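Local coordinates for probable LRR receptor-like serine/threonine-protein kinase At4g26540 (Arabidopsis thaliana, PDB 5HZ0) that acts as a cell-surface receptor for RGF peptide hormones, which maintain the root stem cell niche, and is represented here by its extracellular leucine-rich-repeat region, at residues T496-A501 against Q520-G525; L537-S542 against P559-D564; A544-L549 against L568-V573; D564-G569 against L585-N590. The protein carries 5 engineered substitutions. One frame throughout, in Å; residues are numbered along the deposited sequence.

Contact 1 (T496-A501 against Q520-G525); sequences TKLNLA and QLLNLG
Leu-498 and Leu-522 pair at the middle of two parallel strands, 497-499 and 521-523, from adjacent leucine-rich repeats. The backbone bonds run from Leu-498 N to Leu-521 O, Asn-523 N to Leu-498 O (2.9 Å, nearly straight at 173°) and Leu-500 N to Asn-523 O. Thr-496 O accepts two N-H groups, from Gln-520 N at 2.7 Å and Leu-521 N at 3.1 Å. Apolar contact lies on the buried side, where Leu-498 CD2 comes within 3.9 Å of Leu-522 CD1 and Leu-500 lies alongside Leu-524, the two side chains of each pair pointing the same way. On the other face Asn-499 and Asn-523, each with CG anti to its backbone N, hold their amides side by side, planes 19° apart. Asn-499 OD1 accepts from Ala-501 N at 3.0 Å and Asn-523 OD1 from Gly-525 N at 2.9 Å, so the same Asx turn follows both strands. Strand 473-475 continues the pairing beyond 497-499, and strand 546-548 beyond 521-523.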
loop_
_atom_site.group_PDB
_atom_site.type_symbol
_atom_site.label_atom_id
_atom_site.label_comp_id
_atom_site.label_asym_id
_atom_site.label_seq_id
_atom_site.Cartn_x
_atom_site.Cartn_y
_atom_site.Cartn_z
ATOM N N THR A 496 -5.121 -23.629 6.716
ATOM C CA THR A 496 -5.335 -23.577 5.278
ATOM C C THR A 496 -4.241 -24.314 4.481
ATOM O O THR A 496 -4.512 -24.966 3.473
ATOM C CB THR A 496 -5.511 -22.115 4.786
ATOM O OG1 THR A 496 -5.574 -22.096 3.358
ATOM C CG2 THR A 496 -4.355 -21.231 5.237
ATOM N N LYS A 497 -3.002 -24.170 4.941
ATOM C CA LYS A 497 -1.823 -24.613 4.219
ATOM C C LYS A 497 -0.840 -25.238 5.178
ATOM O O LYS A 497 -0.431 -24.589 6.143
ATOM C CB LYS A 497 -1.149 -23.425 3.539
ATOM C CG LYS A 497 -2.043 -22.721 2.558
ATOM C CD LYS A 497 -1.285 -21.786 1.662
ATOM C CE LYS A 497 -2.251 -21.073 0.749
ATOM N NZ LYS A 497 -1.502 -20.086 -0.057
ATOM N N LEU A 498 -0.452 -26.483 4.902
ATOM C CA LEU A 498 0.504 -27.197 5.739
ATOM C C LEU A 498 1.601 -27.812 4.873
ATOM O O LEU A 498 1.346 -28.707 4.073
ATOM C CB LEU A 498 -0.196 -28.294 6.542
ATOM C CG LEU A 498 0.743 -29.222 7.312
ATOM C CD1 LEU A 498 1.607 -28.407 8.256
ATOM C CD2 LEU A 498 -0.011 -30.306 8.066
ATOM N N ASN A 499 2.824 -27.329 5.049
ATOM C CA ASN A 499 3.953 -27.831 4.310
ATOM C C ASN A 499 5.020 -28.363 5.266
ATOM O O ASN A 499 5.677 -27.596 5.970
ATOM C CB ASN A 499 4.499 -26.699 3.449
ATOM C CG ASN A 499 5.636 -27.135 2.540
ATOM O OD1 ASN A 499 6.144 -28.245 2.643
ATOM N ND2 ASN A 499 6.058 -26.235 1.668
ATOM N N LEU A 500 5.144 -29.687 5.301
ATOM C CA LEU A 500 6.168 -30.416 6.058
ATOM C C LEU A 500 7.315 -30.984 5.237
ATOM O O LEU A 500 8.099 -31.804 5.738
ATOM C CB LEU A 500 5.540 -31.508 6.903
ATOM C CG LEU A 500 4.536 -30.918 7.884
ATOM C CD1 LEU A 500 3.814 -32.057 8.539
ATOM C CD2 LEU A 500 5.246 -30.019 8.914
ATOM N N ALA A 501 7.351 -30.619 3.961
ATOM C CA ALA A 501 8.162 -31.319 2.954
ATOM C C ALA A 501 9.658 -31.259 3.215
ATOM O O ALA A 501 10.142 -30.335 3.858
ATOM C CB ALA A 501 7.844 -30.789 1.554
ATOM N N GLN A 520 -6.497 -26.417 2.431
ATOM C CA GLN A 520 -6.385 -26.269 0.983
ATOM C C GLN A 520 -5.129 -26.929 0.393
ATOM O O GLN A 520 -5.159 -27.491 -0.696
ATOM C CB GLN A 520 -6.478 -24.791 0.581
ATOM C CG GLN A 520 -7.851 -24.155 0.852
ATOM C CD GLN A 520 -7.834 -22.632 0.730
ATOM O OE1 GLN A 520 -6.965 -22.061 0.077
ATOM N NE2 GLN A 520 -8.793 -21.971 1.371
ATOM N N LEU A 521 -4.019 -26.841 1.114
ATOM C CA LEU A 521 -2.751 -27.277 0.566
ATOM C C LEU A 521 -2.077 -28.183 1.559
ATOM O O LEU A 521 -1.931 -27.817 2.724
ATOM C CB LEU A 521 -1.855 -26.073 0.242
ATOM C CG LEU A 521 -0.472 -26.329 -0.386
ATOM C CD1 LEU A 521 -0.083 -25.206 -1.327
ATOM C CD2 LEU A 521 0.616 -26.498 0.681
ATOM N N LEU A 522 -1.670 -29.367 1.100
ATOM C CA LEU A 522 -0.923 -30.277 1.963
ATOM C C LEU A 522 0.315 -30.819 1.254
ATOM O O LEU A 522 0.216 -31.545 0.266
ATOM C CB LEU A 522 -1.803 -31.423 2.473
ATOM C CG LEU A 522 -1.058 -32.493 3.283
ATOM C CD1 LEU A 522 -0.499 -31.914 4.588
ATOM C CD2 LEU A 522 -1.935 -33.694 3.566
ATOM N N ASN A 523 1.482 -30.453 1.773
ATOM C CA ASN A 523 2.726 -30.968 1.249
ATOM C C ASN A 523 3.467 -31.836 2.250
ATOM O O ASN A 523 4.013 -31.345 3.232
ATOM C CB ASN A 523 3.628 -29.830 0.794
ATOM C CG ASN A 523 4.742 -30.318 -0.115
ATOM O OD1 ASN A 523 4.963 -31.522 -0.247
ATOM N ND2 ASN A 523 5.446 -29.392 -0.741
ATOM N N LEU A 524 3.431 -33.139 1.992
ATOM C CA LEU A 524 4.190 -34.163 2.706
ATOM C C LEU A 524 5.406 -34.703 1.954
ATOM O O LEU A 524 5.975 -35.717 2.345
ATOM C CB LEU A 524 3.275 -35.296 3.173
ATOM C CG LEU A 524 2.153 -34.802 4.087
ATOM C CD1 LEU A 524 1.344 -35.968 4.628
ATOM C CD2 LEU A 524 2.736 -33.953 5.219
ATOM N N GLY A 525 5.739 -34.093 0.827
ATOM C CA GLY A 525 6.823 -34.582 -0.008
ATOM C C GLY A 525 8.190 -34.736 0.636
ATOM O O GLY A 525 8.513 -34.028 1.580
#

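Contact 2 (L537-S542 against P559-D564); sequences LGQIPS and PSRFSD
Gly-538 lies against Arg-561 where two successive turns of the leucine-rich-repeat solenoid stack, Leu-537 and Gly-538 lying on a 3-10 segment that faces the 3-10 segment 560-564. Lacking a side chain, Gly-538 lets the backbones come close, its CA 4.5 Å from that of Phe-562. Arg-561 has CG anti to its backbone N (chi1 -165°), which sets CG 3.6 Å from Gly-538 C. Beyond CG the arginine bends at chi2 and chi3 and crosses Gln-539, whose CG packs 3.9 Å from Arg-561 CD. Gln-539 NE2 stands over one guanidinium face, toward the rim and 3.1 Å from Arg-561 NH1, with amide and guanidinium planes 71° apart. Both atoms are donors, so this is packing and not a hydrogen bond; Arg-561 NH2 makes a long, weak ion pair with Asp-535. An alanine in place of Arg-561 would probably leave a gap beside the Gly-538 carbonyl carbon and set the Gln-539 amide free to turn. Deeper in, Phe-562 presents its edge, CE1 lying 3.9 Å from Leu-537 CB. The two turns lie on the connections before and after strand 546-548; Leu-537 also packs on Ile-509 and Ile-513 of the preceding coil, and Phe-562 on Ile-533.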
loop_
_atom_site.group_PDB
_atom_site.type_symbol
_atom_site.label_atom_id
_atom_site.label_comp_id
_atom_site.label_asym_id
_atom_site.label_seq_id
_atom_site.Cartn_x
_atom_site.Cartn_y
_atom_site.Cartn_z
ATOM N N LEU A 537 -7.724 -38.909 3.976
ATOM C CA LEU A 537 -7.231 -37.808 3.144
ATOM C C LEU A 537 -8.229 -37.396 2.054
ATOM O O LEU A 537 -8.243 -36.245 1.630
ATOM C CB LEU A 537 -5.870 -38.140 2.523
ATOM C CG LEU A 537 -4.693 -38.236 3.495
ATOM C CD1 LEU A 537 -3.448 -38.748 2.801
ATOM C CD2 LEU A 537 -4.418 -36.878 4.147
ATOM N N GLY A 538 -9.072 -38.330 1.622
ATOM C CA GLY A 538 -10.065 -38.045 0.598
ATOM C C GLY A 538 -11.311 -37.353 1.132
ATOM O O GLY A 538 -12.169 -36.902 0.372
ATOM N N GLN A 539 -11.390 -37.258 2.453
ATOM C CA GLN A 539 -12.556 -36.733 3.156
ATOM C C GLN A 539 -12.474 -35.234 3.446
ATOM O O GLN A 539 -13.297 -34.697 4.187
ATOM C CB GLN A 539 -12.816 -37.526 4.439
ATOM C CG GLN A 539 -13.546 -38.840 4.201
ATOM C CD GLN A 539 -13.577 -39.737 5.428
ATOM O OE1 GLN A 539 -12.718 -39.643 6.304
ATOM N NE2 GLN A 539 -14.570 -40.614 5.492
ATOM N N ILE A 540 -11.479 -34.565 2.868
ATOM C CA ILE A 540 -11.237 -33.147 3.124
ATOM C C ILE A 540 -11.543 -32.375 1.850
ATOM O O ILE A 540 -10.642 -32.073 1.063
ATOM C CB ILE A 540 -9.759 -32.865 3.455
ATOM C CG1 ILE A 540 -9.224 -33.809 4.525
ATOM C CG2 ILE A 540 -9.553 -31.420 3.871
ATOM C CD1 ILE A 540 -7.763 -33.549 4.834
ATOM N N PRO A 541 -12.830 -32.062 1.643
ATOM C CA PRO A 541 -13.348 -31.414 0.431
ATOM C C PRO A 541 -12.585 -30.136 0.117
ATOM O O PRO A 541 -12.411 -29.780 -1.051
ATOM C CB PRO A 541 -14.794 -31.058 0.814
ATOM C CG PRO A 541 -15.122 -31.929 1.981
ATOM C CD PRO A 541 -13.842 -32.119 2.713
ATOM N N SER A 542 -12.140 -29.454 1.166
ATOM C CA SER A 542 -11.393 -28.211 1.028
ATOM C C SER A 542 -10.062 -28.368 0.280
ATOM O O SER A 542 -9.540 -27.377 -0.240
ATOM C CB SER A 542 -11.159 -27.576 2.400
ATOM O OG SER A 542 -10.663 -28.535 3.318
ATOM N N PRO A 559 -6.526 -44.627 -2.496
ATOM C CA PRO A 559 -7.822 -44.856 -1.843
ATOM C C PRO A 559 -9.014 -44.380 -2.681
ATOM O O PRO A 559 -8.952 -43.310 -3.293
ATOM C CB PRO A 559 -7.712 -44.047 -0.546
ATOM C CG PRO A 559 -6.551 -43.120 -0.757
ATOM C CD PRO A 559 -5.613 -43.835 -1.655
ATOM N N SER A 560 -10.081 -45.180 -2.701
ATOM C CA SER A 560 -11.274 -44.874 -3.483
ATOM C C SER A 560 -11.877 -43.532 -3.089
ATOM O O SER A 560 -12.421 -42.803 -3.929
ATOM C CB SER A 560 -12.313 -46.001 -3.360
ATOM O OG SER A 560 -12.840 -46.102 -2.043
ATOM N N ARG A 561 -11.740 -43.184 -1.817
ATOM C CA ARG A 561 -12.235 -41.895 -1.338
ATOM C C ARG A 561 -11.623 -40.719 -2.102
ATOM O O ARG A 561 -12.190 -39.631 -2.112
ATOM C CB ARG A 561 -11.986 -41.739 0.161
ATOM C CG ARG A 561 -12.777 -40.607 0.804
ATOM C CD ARG A 561 -14.213 -41.023 1.070
ATOM N NE ARG A 561 -14.260 -42.211 1.919
ATOM C CZ ARG A 561 -15.189 -42.438 2.844
ATOM N NH1 ARG A 561 -16.159 -41.559 3.050
ATOM N NH2 ARG A 561 -15.144 -43.548 3.568
ATOM N N PHE A 562 -10.481 -40.943 -2.753
ATOM C CA PHE A 562 -9.815 -39.900 -3.533
ATOM C C PHE A 562 -10.680 -39.361 -4.665
ATOM O O PHE A 562 -10.406 -38.285 -5.202
ATOM C CB PHE A 562 -8.478 -40.391 -4.091
ATOM C CG PHE A 562 -7.280 -39.973 -3.275
ATOM C CD1 PHE A 562 -7.346 -39.918 -1.885
ATOM C CD2 PHE A 562 -6.078 -39.658 -3.896
ATOM C CE1 PHE A 562 -6.237 -39.549 -1.133
ATOM C CE2 PHE A 562 -4.969 -39.289 -3.160
ATOM C CZ PHE A 562 -5.044 -39.233 -1.775
ATOM N N SER A 563 -11.726 -40.100 -5.032
ATOM C CA SER A 563 -12.639 -39.610 -6.061
ATOM C C SER A 563 -13.424 -38.397 -5.562
ATOM O O SER A 563 -13.984 -37.635 -6.348
ATOM C CB SER A 563 -13.591 -40.716 -6.520
ATOM O OG SER A 563 -14.294 -41.268 -5.423
ATOM N N ASP A 564 -13.440 -38.221 -4.244
ATOM C CA ASP A 564 -14.169 -37.141 -3.607
ATOM C C ASP A 564 -13.413 -35.817 -3.569
ATOM O O ASP A 564 -13.983 -34.797 -3.168
ATOM C CB ASP A 564 -14.569 -37.532 -2.182
ATOM C CG ASP A 564 -15.827 -38.366 -2.141
ATOM O OD1 ASP A 564 -16.673 -38.207 -3.048
ATOM O OD2 ASP A 564 -15.971 -39.171 -1.195
#

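Contact 3 (A544-L549 against L568-V573); sequences AISLNL and LGVLDV. With NAG (2-acetamido-2-deoxy-beta-D-glucopyranose), chain D; NAG (2-acetamido-2-deoxy-beta-D-glucopyranose), chain E.
In the parallel strand array that lines the concave side of the leucine-rich-repeat solenoid, Leu-547 and Leu-571 pair where strands 546-548 and 570-572 run only 1° apart. Leu-547 N donates to Val-570 O, Asp-572 N to Leu-547 O, and Leu-549 N to Asp-572 O, while before the strands Gly-569 N reaches Ala-544 O at 2.7 Å. On the buried face Leu-547 and Leu-571 lie side by side, CD2 of the first 3.7 Å from CD1 of the second. Leu-568 crosses Leu-547 at about a right angle, its CD2 4.0 Å from Leu-547 CB. The opposite face carries a glycan: Asn-548 ND2 is covalently linked to C1 of an N-acetylglucosamine (chain D), and Asn-548 OD1 is hydrogen-bonded to Ser-550 OG. Asp-572, with CG anti to its backbone N (chi1 -167°), accepts through OD2 from N2 of that sugar at 3.0 Å and from N2 of a second N-acetylglucosamine (chain E) at 2.6 Å. The Val-570 CG1 methyl touches C8 of the first sugar. An alanine in place of Asp-572 would probably leave both acetamido N-H groups without this shared acceptor and the Ser-574 hydroxyl without its mate. With OD1 hydrogen-bonded to Ser-574 OG and OD2 gripped by two amides, the carboxylate is likely to be ionised and to restrain both sugars against the strands.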
loop_
_atom_site.group_PDB
_atom_site.type_symbol
_atom_site.label_atom_id
_atom_site.label_comp_id
_atom_site.label_asym_id
_atom_site.label_seq_id
_atom_site.Cartn_x
_atom_site.Cartn_y
_atom_site.Cartn_z
ATOM N N ALA A 544 -7.665 -28.313 -2.260
ATOM C CA ALA A 544 -7.943 -27.628 -3.511
ATOM C C ALA A 544 -6.679 -27.306 -4.268
ATOM O O ALA A 544 -6.511 -27.701 -5.421
ATOM C CB ALA A 544 -8.765 -26.366 -3.273
ATOM N N ILE A 545 -5.831 -26.503 -3.636
ATOM C CA ILE A 545 -4.624 -26.017 -4.284
ATOM C C ILE A 545 -3.662 -27.145 -4.643
ATOM O O ILE A 545 -3.337 -27.341 -5.811
ATOM C CB ILE A 545 -3.874 -25.020 -3.404
ATOM C CG1 ILE A 545 -4.770 -23.830 -3.033
ATOM C CG2 ILE A 545 -2.611 -24.570 -4.105
ATOM C CD1 ILE A 545 -4.068 -22.792 -2.175
ATOM N N SER A 546 -3.209 -27.887 -3.639
ATOM C CA SER A 546 -2.227 -28.929 -3.886
ATOM C C SER A 546 -2.253 -30.049 -2.854
ATOM O O SER A 546 -2.528 -29.816 -1.681
ATOM C CB SER A 546 -0.831 -28.310 -3.956
ATOM O OG SER A 546 0.163 -29.306 -4.023
ATOM N N LEU A 547 -1.978 -31.268 -3.315
ATOM C CA LEU A 547 -1.690 -32.406 -2.440
ATOM C C LEU A 547 -0.449 -33.114 -2.995
ATOM O O LEU A 547 -0.470 -33.678 -4.105
ATOM C CB LEU A 547 -2.892 -33.364 -2.330
ATOM C CG LEU A 547 -2.744 -34.734 -1.637
ATOM C CD1 LEU A 547 -2.376 -34.604 -0.165
ATOM C CD2 LEU A 547 -4.007 -35.586 -1.789
ATOM N N ASN A 548 0.628 -33.069 -2.214
ATOM C CA ASN A 548 1.899 -33.653 -2.602
ATOM C C ASN A 548 2.261 -34.723 -1.573
ATOM O O ASN A 548 2.544 -34.416 -0.420
ATOM C CB ASN A 548 2.965 -32.549 -2.674
ATOM C CG ASN A 548 4.252 -32.989 -3.357
ATOM O OD1 ASN A 548 4.571 -34.177 -3.409
ATOM N ND2 ASN A 548 5.019 -32.002 -3.853
ATOM N N LEU A 549 2.164 -35.985 -1.989
ATOM C CA LEU A 549 2.616 -37.125 -1.200
ATOM C C LEU A 549 3.956 -37.714 -1.670
ATOM O O LEU A 549 4.395 -38.739 -1.160
ATOM C CB LEU A 549 1.510 -38.179 -1.087
ATOM C CG LEU A 549 0.238 -37.667 -0.380
ATOM C CD1 LEU A 549 -0.847 -38.732 -0.347
ATOM C CD2 LEU A 549 0.504 -37.136 1.053
ATOM N N LEU A 568 -9.449 -30.609 -6.234
ATOM C CA LEU A 568 -7.993 -30.682 -6.234
ATOM C C LEU A 568 -7.453 -30.307 -7.602
ATOM O O LEU A 568 -7.805 -30.919 -8.598
ATOM C CB LEU A 568 -7.534 -32.089 -5.849
ATOM C CG LEU A 568 -6.037 -32.289 -5.632
ATOM C CD1 LEU A 568 -5.482 -31.219 -4.691
ATOM C CD2 LEU A 568 -5.789 -33.666 -5.061
ATOM N N GLY A 569 -6.618 -29.276 -7.649
ATOM C CA GLY A 569 -6.014 -28.850 -8.902
ATOM C C GLY A 569 -4.683 -29.511 -9.215
ATOM O O GLY A 569 -4.337 -29.699 -10.377
ATOM N N VAL A 570 -3.934 -29.878 -8.179
ATOM C CA VAL A 570 -2.612 -30.459 -8.371
ATOM C C VAL A 570 -2.397 -31.660 -7.457
ATOM O O VAL A 570 -2.604 -31.570 -6.237
ATOM C CB VAL A 570 -1.499 -29.420 -8.113
ATOM C CG1 VAL A 570 -0.120 -30.076 -8.198
ATOM C CG2 VAL A 570 -1.615 -28.257 -9.094
ATOM N N LEU A 571 -1.990 -32.785 -8.038
ATOM C CA LEU A 571 -1.739 -33.976 -7.236
ATOM C C LEU A 571 -0.442 -34.660 -7.663
ATOM O O LEU A 571 -0.265 -35.002 -8.833
ATOM C CB LEU A 571 -2.930 -34.940 -7.308
ATOM C CG LEU A 571 -2.729 -36.333 -6.695
ATOM C CD1 LEU A 571 -2.655 -36.303 -5.176
ATOM C CD2 LEU A 571 -3.818 -37.278 -7.139
ATOM N N ASP A 572 0.465 -34.831 -6.710
ATOM C CA ASP A 572 1.743 -35.488 -6.923
ATOM C C ASP A 572 1.939 -36.592 -5.869
ATOM O O ASP A 572 2.166 -36.314 -4.677
ATOM C CB ASP A 572 2.846 -34.441 -6.782
ATOM C CG ASP A 572 4.194 -34.918 -7.292
ATOM O OD1 ASP A 572 4.388 -36.138 -7.427
ATOM O OD2 ASP A 572 5.069 -34.061 -7.553
ATOM N N VAL A 573 1.821 -37.835 -6.329
ATOM C CA VAL A 573 2.096 -39.057 -5.579
ATOM C C VAL A 573 3.412 -39.740 -5.982
ATOM O O VAL A 573 3.732 -40.832 -5.514
ATOM C CB VAL A 573 0.906 -40.057 -5.664
ATOM C CG1 VAL A 573 -0.307 -39.500 -4.934
ATOM C CG2 VAL A 573 0.551 -40.367 -7.124
HETATM C C1 NAG D . 6.258 -32.382 -4.517
HETATM C C2 NAG D . 6.554 -31.257 -5.507
HETATM C C3 NAG D . 7.928 -31.436 -6.166
HETATM C C4 NAG D . 9.009 -31.589 -5.088
HETATM C C5 NAG D . 8.613 -32.810 -4.259
HETATM C C6 NAG D . 9.602 -33.177 -3.155
HETATM C C7 NAG D . 4.877 -30.191 -7.007
HETATM C C8 NAG D . 3.745 -30.473 -7.962
HETATM N N2 NAG D . 5.462 -31.259 -6.463
HETATM O O3 NAG D . 8.180 -30.340 -7.011
HETATM O O4 NAG D . 10.361 -31.636 -5.573
HETATM O O5 NAG D . 7.363 -32.580 -3.655
HETATM O O6 NAG D . 9.792 -32.092 -2.268
HETATM O O7 NAG D . 5.219 -29.028 -6.789
HETATM C C1 NAG E . 5.491 -34.088 -10.762
HETATM C C2 NAG E . 6.829 -33.501 -10.291
HETATM C C3 NAG E . 6.791 -31.981 -10.096
HETATM C C4 NAG E . 6.109 -31.271 -11.260
HETATM C C5 NAG E . 4.787 -31.970 -11.582
HETATM C C6 NAG E . 4.101 -31.397 -12.812
HETATM C C7 NAG E . 8.508 -34.486 -8.831
HETATM C C8 NAG E . 8.776 -35.237 -7.557
HETATM N N2 NAG E . 7.243 -34.153 -9.061
HETATM O O3 NAG E . 8.110 -31.512 -10.056
HETATM O O4 NAG E . 5.975 -29.888 -10.975
HETATM O O5 NAG E . 5.029 -33.338 -11.857
HETATM O O6 NAG E . 4.884 -31.681 -13.956
HETATM O O7 NAG E . 9.418 -34.177 -9.598
#

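Contact 4 (D564-G569 against L585-N590); sequences DLKNLG and LTDLQN
Leu-588 packs against Leu-565 and Lys-566 where the loops leading into strands 570-572 and 593-595, in successive coils of the leucine-rich-repeat solenoid, lie over one another. Leu-588 closes a type I beta turn that starts at Leu-585, with Leu-588 N hydrogen-bonded to Leu-585 O at 3.2 Å. The tight part is the leucine side. Leu-588 carries CG anti to its carbonyl carbon (chi1 -60°), and both its methyls face Leu-565 O, CD2 being the nearer and CD1 lying 3.8 Å from that oxygen. The same branched end borders the lysine chain obliquely, CD2 4.2 Å from Lys-566 CD. Leu-565 in turn packs on Leu-543, which ties this part to the core. The outer part is looser and rests on Lys-566, which gives more surface to the contact than any other residue. Bent at chi2 (65°), its chain crosses Gln-589 and Asp-587 at about a right angle, with its methylenes beside the Gln-589 side chain. Lys-566 NZ forms a salt bridge with Asp-587 OD1, but the modelled 2.3 Å is too short to be taken literally, and the aspartate is poorly ordered. A second partner, Ser-563 O, also accepts from Lys-566 NZ. Nearer the strands, Asn-590 CB lies 3.8 Å from Lys-566 O. The last link is a CA-H...O contact, Gly-569 CA to Asn-590 O, 3.5 Å long and nearly straight at 167°.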
loop_
_atom_site.group_PDB
_atom_site.type_symbol
_atom_site.label_atom_id
_atom_site.label_comp_id
_atom_site.label_asym_id
_atom_site.label_seq_id
_atom_site.Cartn_x
_atom_site.Cartn_y
_atom_site.Cartn_z
ATOM N N ASP A 564 -13.440 -38.221 -4.244
ATOM C CA ASP A 564 -14.169 -37.141 -3.607
ATOM C C ASP A 564 -13.413 -35.817 -3.569
ATOM O O ASP A 564 -13.983 -34.797 -3.168
ATOM C CB ASP A 564 -14.569 -37.532 -2.182
ATOM C CG ASP A 564 -15.827 -38.366 -2.141
ATOM O OD1 ASP A 564 -16.673 -38.207 -3.048
ATOM O OD2 ASP A 564 -15.971 -39.171 -1.195
ATOM N N LEU A 565 -12.151 -35.789 -3.992
ATOM C CA LEU A 565 -11.500 -34.494 -3.942
ATOM C C LEU A 565 -11.814 -33.890 -5.282
ATOM O O LEU A 565 -11.040 -34.006 -6.227
ATOM C CB LEU A 565 -9.984 -34.669 -3.792
ATOM C CG LEU A 565 -9.546 -35.412 -2.523
ATOM C CD1 LEU A 565 -8.125 -35.954 -2.641
ATOM C CD2 LEU A 565 -9.692 -34.511 -1.319
ATOM N N LYS A 566 -12.891 -33.117 -5.303
ATOM C CA LYS A 566 -13.479 -32.678 -6.554
ATOM C C LYS A 566 -12.890 -31.341 -6.899
ATOM O O LYS A 566 -13.037 -30.861 -8.019
ATOM C CB LYS A 566 -14.996 -32.542 -6.413
ATOM C CG LYS A 566 -15.792 -33.291 -7.455
ATOM C CD LYS A 566 -15.575 -34.791 -7.296
ATOM C CE LYS A 566 -15.791 -35.559 -8.623
ATOM N NZ LYS A 566 -15.211 -36.957 -8.637
ATOM N N ASN A 567 -12.235 -30.732 -5.915
ATOM C CA ASN A 567 -11.594 -29.438 -6.112
ATOM C C ASN A 567 -10.079 -29.439 -6.334
ATOM O O ASN A 567 -9.495 -28.388 -6.624
ATOM C CB ASN A 567 -11.956 -28.504 -4.960
ATOM C CG ASN A 567 -13.347 -27.932 -5.101
ATOM O OD1 ASN A 567 -13.678 -27.307 -6.108
ATOM N ND2 ASN A 567 -14.178 -28.161 -4.099
ATOM N N LEU A 568 -9.449 -30.609 -6.234
ATOM C CA LEU A 568 -7.993 -30.682 -6.234
ATOM C C LEU A 568 -7.453 -30.307 -7.602
ATOM O O LEU A 568 -7.805 -30.919 -8.598
ATOM C CB LEU A 568 -7.534 -32.089 -5.849
ATOM C CG LEU A 568 -6.037 -32.289 -5.632
ATOM C CD1 LEU A 568 -5.482 -31.219 -4.691
ATOM C CD2 LEU A 568 -5.789 -33.666 -5.061
ATOM N N GLY A 569 -6.618 -29.276 -7.649
ATOM C CA GLY A 569 -6.014 -28.850 -8.902
ATOM C C GLY A 569 -4.683 -29.511 -9.215
ATOM O O GLY A 569 -4.337 -29.699 -10.377
ATOM N N LEU A 585 -9.258 -41.841 -10.146
ATOM C CA LEU A 585 -8.951 -40.462 -10.535
ATOM C C LEU A 585 -9.696 -39.950 -11.779
ATOM O O LEU A 585 -9.705 -38.740 -12.036
ATOM C CB LEU A 585 -7.443 -40.303 -10.766
ATOM C CG LEU A 585 -6.478 -40.006 -9.617
ATOM C CD1 LEU A 585 -7.043 -40.416 -8.261
ATOM C CD2 LEU A 585 -5.149 -40.708 -9.881
ATOM N N THR A 586 -10.315 -40.854 -12.543
ATOM C CA THR A 586 -10.748 -40.536 -13.919
ATOM C C THR A 586 -11.807 -39.437 -14.050
ATOM O O THR A 586 -11.893 -38.777 -15.084
ATOM C CB THR A 586 -11.181 -41.800 -14.742
ATOM O OG1 THR A 586 -12.074 -42.614 -13.972
ATOM C CG2 THR A 586 -9.961 -42.636 -15.139
ATOM N N ASP A 587 -12.616 -39.245 -13.019
ATOM C CA ASP A 587 -13.640 -38.198 -13.069
ATOM C C ASP A 587 -13.325 -36.850 -12.386
ATOM O O ASP A 587 -14.211 -35.998 -12.272
ATOM C CB ASP A 587 -15.036 -38.747 -12.714
ATOM C CG ASP A 587 -15.405 -38.580 -11.242
ATOM O OD1 ASP A 587 -14.517 -38.365 -10.373
ATOM O OD2 ASP A 587 -16.623 -38.689 -10.964
ATOM N N LEU A 588 -12.098 -36.653 -11.908
ATOM C CA LEU A 588 -11.815 -35.375 -11.280
ATOM C C LEU A 588 -11.605 -34.337 -12.375
ATOM O O LEU A 588 -10.560 -34.289 -13.032
ATOM C CB LEU A 588 -10.563 -35.496 -10.415
ATOM C CG LEU A 588 -10.628 -36.513 -9.274
ATOM C CD1 LEU A 588 -9.319 -36.579 -8.497
ATOM C CD2 LEU A 588 -11.773 -36.162 -8.343
ATOM N N GLN A 589 -12.577 -33.441 -12.488
ATOM C CA GLN A 589 -12.674 -32.540 -13.632
ATOM C C GLN A 589 -11.821 -31.288 -13.475
ATOM O O GLN A 589 -11.450 -30.642 -14.458
ATOM C CB GLN A 589 -14.145 -32.178 -13.901
ATOM C CG GLN A 589 -14.837 -31.387 -12.786
ATOM C CD GLN A 589 -15.352 -32.250 -11.630
ATOM O OE1 GLN A 589 -15.064 -33.447 -11.543
ATOM N NE2 GLN A 589 -16.122 -31.636 -10.741
ATOM N N ASN A 590 -11.511 -30.950 -12.230
ATOM C CA ASN A 590 -10.662 -29.801 -11.955
ATOM C C ASN A 590 -9.189 -30.163 -11.771
ATOM O O ASN A 590 -8.367 -29.310 -11.456
ATOM C CB ASN A 590 -11.209 -29.004 -10.782
ATOM C CG ASN A 590 -12.611 -28.500 -11.045
ATOM O OD1 ASN A 590 -13.592 -29.128 -10.648
ATOM N ND2 ASN A 590 -12.714 -27.375 -11.747
#

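Overall arrangement
Contacts 1 and 3 are two strand pairs of the array, joined through neighbouring strands 521-523 and 546-548, their centres about 9 Å apart, with probable hydrogen bonds such as Leu-522 O to Asn-548 N (2.9 Å). Contacts 2 and 4 lie on the connecting loops, share Asp-564 and have centres about 9 Å apart. The interior joins the two levels: Phe-562 CZ of contact 2 reaches Leu-547 CD2 of contact 3 at 3.8 Å, while Leu-568 and Gly-569 belong to both contacts 3 and 4. Contacts 1 and 4 do not touch, their centres about 18 Å apart. Two N-acetylglucosamines sit at contact 3, and the residues known to recognise the peptide hormone belong to earlier repeats.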